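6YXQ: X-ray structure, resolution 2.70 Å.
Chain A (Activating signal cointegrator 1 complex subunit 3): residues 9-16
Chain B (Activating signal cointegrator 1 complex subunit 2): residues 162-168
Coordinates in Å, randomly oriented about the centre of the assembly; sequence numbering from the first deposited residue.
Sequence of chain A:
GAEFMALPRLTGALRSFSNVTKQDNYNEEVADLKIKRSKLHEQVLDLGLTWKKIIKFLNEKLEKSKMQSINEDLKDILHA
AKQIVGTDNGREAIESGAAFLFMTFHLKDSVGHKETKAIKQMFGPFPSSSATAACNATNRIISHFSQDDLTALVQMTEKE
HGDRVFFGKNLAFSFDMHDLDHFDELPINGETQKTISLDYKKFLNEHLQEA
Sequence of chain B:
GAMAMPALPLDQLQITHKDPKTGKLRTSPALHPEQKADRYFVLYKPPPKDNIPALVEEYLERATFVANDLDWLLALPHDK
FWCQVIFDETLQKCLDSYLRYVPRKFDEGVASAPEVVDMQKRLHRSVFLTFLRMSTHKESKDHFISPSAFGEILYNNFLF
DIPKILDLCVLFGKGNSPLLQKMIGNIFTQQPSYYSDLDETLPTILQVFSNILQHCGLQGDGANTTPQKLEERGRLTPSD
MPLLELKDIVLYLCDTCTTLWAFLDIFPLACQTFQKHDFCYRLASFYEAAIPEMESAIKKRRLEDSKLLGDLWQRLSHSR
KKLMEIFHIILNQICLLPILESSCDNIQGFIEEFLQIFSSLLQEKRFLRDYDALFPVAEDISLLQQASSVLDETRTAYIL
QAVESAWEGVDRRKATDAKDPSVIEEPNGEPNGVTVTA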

# COMPACT_ATOMS: atom_id res chain seq x y z
N ARG A 9 -5.72 -11.44 -6.62
CA ARG A 9 -5.19 -11.09 -5.31
C ARG A 9 -6.17 -11.51 -4.21
O ARG A 9 -7.39 -11.37 -4.36
N LEU A 10 -5.60 -12.01 -3.11
CA LEU A 10 -6.41 -12.48 -2.00
C LEU A 10 -7.31 -11.38 -1.46
O LEU A 10 -8.50 -11.60 -1.22
N THR A 11 -6.75 -10.19 -1.24
CA THR A 11 -7.56 -9.09 -0.74
C THR A 11 -8.57 -8.64 -1.78
O THR A 11 -9.62 -8.07 -1.43
N GLY A 12 -8.30 -8.89 -3.06
CA GLY A 12 -9.30 -8.65 -4.08
C GLY A 12 -10.49 -9.58 -3.91
O GLY A 12 -11.65 -9.14 -3.93
N ALA A 13 -10.22 -10.87 -3.72
CA ALA A 13 -11.30 -11.82 -3.46
C ALA A 13 -12.03 -11.46 -2.17
O ALA A 13 -13.26 -11.55 -2.11
N LEU A 14 -11.29 -11.05 -1.14
CA LEU A 14 -11.91 -10.69 0.13
C LEU A 14 -12.84 -9.51 -0.03
O LEU A 14 -13.94 -9.49 0.53
N ARG A 15 -12.43 -8.51 -0.81
CA ARG A 15 -13.27 -7.34 -1.03
C ARG A 15 -14.50 -7.71 -1.86
O ARG A 15 -15.60 -7.23 -1.58
N SER A 16 -14.32 -8.55 -2.88
CA SER A 16 -15.44 -8.93 -3.73
C SER A 16 -16.51 -9.66 -2.94
O SER A 16 -17.71 -9.46 -3.17
N ILE B 162 -10.22 -5.53 7.00
CA ILE B 162 -9.27 -6.63 7.14
C ILE B 162 -8.46 -6.72 5.84
O ILE B 162 -7.23 -6.84 5.92
N PRO B 163 -9.07 -6.66 4.65
CA PRO B 163 -8.25 -6.63 3.43
C PRO B 163 -7.22 -5.52 3.42
O PRO B 163 -6.07 -5.75 3.03
N LYS B 164 -7.58 -4.31 3.86
CA LYS B 164 -6.62 -3.21 3.86
C LYS B 164 -5.46 -3.50 4.81
O LYS B 164 -4.34 -3.09 4.54
N ILE B 165 -5.72 -4.19 5.92
CA ILE B 165 -4.63 -4.52 6.83
C ILE B 165 -3.68 -5.52 6.18
O ILE B 165 -2.44 -5.37 6.25
N LEU B 166 -4.23 -6.56 5.55
CA LEU B 166 -3.40 -7.53 4.84
C LEU B 166 -2.57 -6.84 3.76
O LEU B 166 -1.37 -7.09 3.63
N ASP B 167 -3.22 -5.98 2.97
CA ASP B 167 -2.51 -5.21 1.96
C ASP B 167 -1.39 -4.39 2.60
O ASP B 167 -0.26 -4.37 2.10
N LEU B 168 -1.70 -3.70 3.70
CA LEU B 168 -0.71 -2.86 4.36
C LEU B 168 0.52 -3.67 4.73
O LEU B 168 1.66 -3.23 4.50

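Two helices run almost exactly antiparallel here, their directions 172° apart and their axes 9.2 Å apart at closest approach. The backbones come nearest where Thr A11 faces Pro B163, with CA to CA at 4.9 Å. At this point a threonine meets a proline ring, and Thr A11 CB lies 4.0 Å from Pro B163 CB.

Pro B163 is the bump most covered by the other stretch. Its CA-to-CB bond points toward chain A, and the ring is bordered by three residues of that helix: Thr A11, Leu A14, whose CB lies 3.7 Å from Pro B163 CG, and Arg A15, whose guanidinium lays one face over Pro B163 CB (CZ to CB, 4.1 Å).

Leu B166, one turn along, fills the next hollow. Its chi1 of -92° lies between wells, as does the -96° of Leu A14, and both have chi2 near p. Leu B166 CD2 reaches Leu A14 CD2 at 3.9 Å and Leu A10 CD2 at 4.0 Å, while its CB meets Thr A11 CG2 at 3.7 Å. Leu A10 (t, p) starts sideways, but its end swings closer to join this apolar patch.

Thr A11, in the p rotamer, serves both kinds of neighbour. Its methyl packs against Leu B166, while its hydroxyl donates a hydrogen bond from OG1 to Asp B167 OD1 at 2.6 Å. The other carboxylate oxygen is used as well: Arg A15 NH2 approaches Asp B167 OD2 at a very short 2.4 Å, a hydrogen-bonded salt bridge at the guanidinium edge. Asp B167 (chi1 m) thus ties together two chain A residues a helical turn apart. Arg A15 also leaves sideways, and its long chain brings NH1 within 3.8 Å of Lys B164 CG.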

# COMPACT_ATOMS: atom_id res chain seq x y z
CB ARG A 9 -4.88 -9.59 -5.20
CG ARG A 9 -3.88 -9.11 -6.24
CD ARG A 9 -3.16 -7.85 -5.80
NE ARG A 9 -1.93 -7.64 -6.54
CZ ARG A 9 -1.76 -6.70 -7.47
NH1 ARG A 9 -0.60 -6.59 -8.10
NH2 ARG A 9 -2.76 -5.89 -7.78
CB LEU A 10 -5.50 -13.02 -0.89
CG LEU A 10 -6.17 -13.25 0.45
CD1 LEU A 10 -7.20 -14.37 0.36
CD2 LEU A 10 -5.13 -13.58 1.49
CB THR A 11 -6.68 -7.93 -0.32
OG1 THR A 11 -5.83 -7.55 -1.41
CG2 THR A 11 -5.82 -8.34 0.86
CB ALA A 13 -10.74 -13.24 -3.39
CB LEU A 14 -10.82 -10.38 1.16
CG LEU A 14 -10.41 -11.50 2.12
CD1 LEU A 14 -10.21 -12.80 1.38
CD2 LEU A 14 -9.15 -11.12 2.88
CB ARG A 15 -12.47 -6.24 -1.71
CG ARG A 15 -12.09 -5.09 -0.79
CD ARG A 15 -11.22 -4.08 -1.52
NE ARG A 15 -9.83 -4.53 -1.59
CZ ARG A 15 -8.81 -3.94 -0.96
NH1 ARG A 15 -9.01 -2.86 -0.22
NH2 ARG A 15 -7.59 -4.43 -1.09
CB SER A 16 -14.95 -9.80 -4.89
OG SER A 16 -14.21 -9.03 -5.82
CB ILE B 162 -9.98 -7.95 7.48
CG1 ILE B 162 -10.38 -7.96 8.95
CG2 ILE B 162 -9.07 -9.13 7.20
CD1 ILE B 162 -9.19 -7.97 9.91
CB PRO B 163 -9.28 -6.45 2.31
CG PRO B 163 -10.50 -7.06 2.84
CD PRO B 163 -10.51 -6.81 4.31
CB LYS B 164 -7.30 -1.90 4.24
CG LYS B 164 -8.38 -1.48 3.28
CD LYS B 164 -9.37 -0.57 3.98
CE LYS B 164 -9.15 0.87 3.61
NZ LYS B 164 -10.09 1.29 2.54
CB ILE B 165 -5.20 -5.06 8.16
CG1 ILE B 165 -5.84 -3.91 8.95
CG2 ILE B 165 -4.10 -5.73 8.96
CD1 ILE B 165 -6.68 -4.37 10.11
CB LEU B 166 -4.28 -8.62 4.24
CG LEU B 166 -4.53 -9.88 5.07
CD1 LEU B 166 -5.01 -9.55 6.47
CD2 LEU B 166 -5.53 -10.78 4.37
CB ASP B 167 -3.48 -4.29 1.21
CG ASP B 167 -4.41 -5.06 0.29
OD1 ASP B 167 -3.95 -6.05 -0.32
OD2 ASP B 167 -5.59 -4.66 0.18
CB LEU B 168 -1.30 -2.22 5.61
CG LEU B 168 -2.11 -0.95 5.39
CD1 LEU B 168 -2.79 -0.53 6.68
CD2 LEU B 168 -1.19 0.15 4.86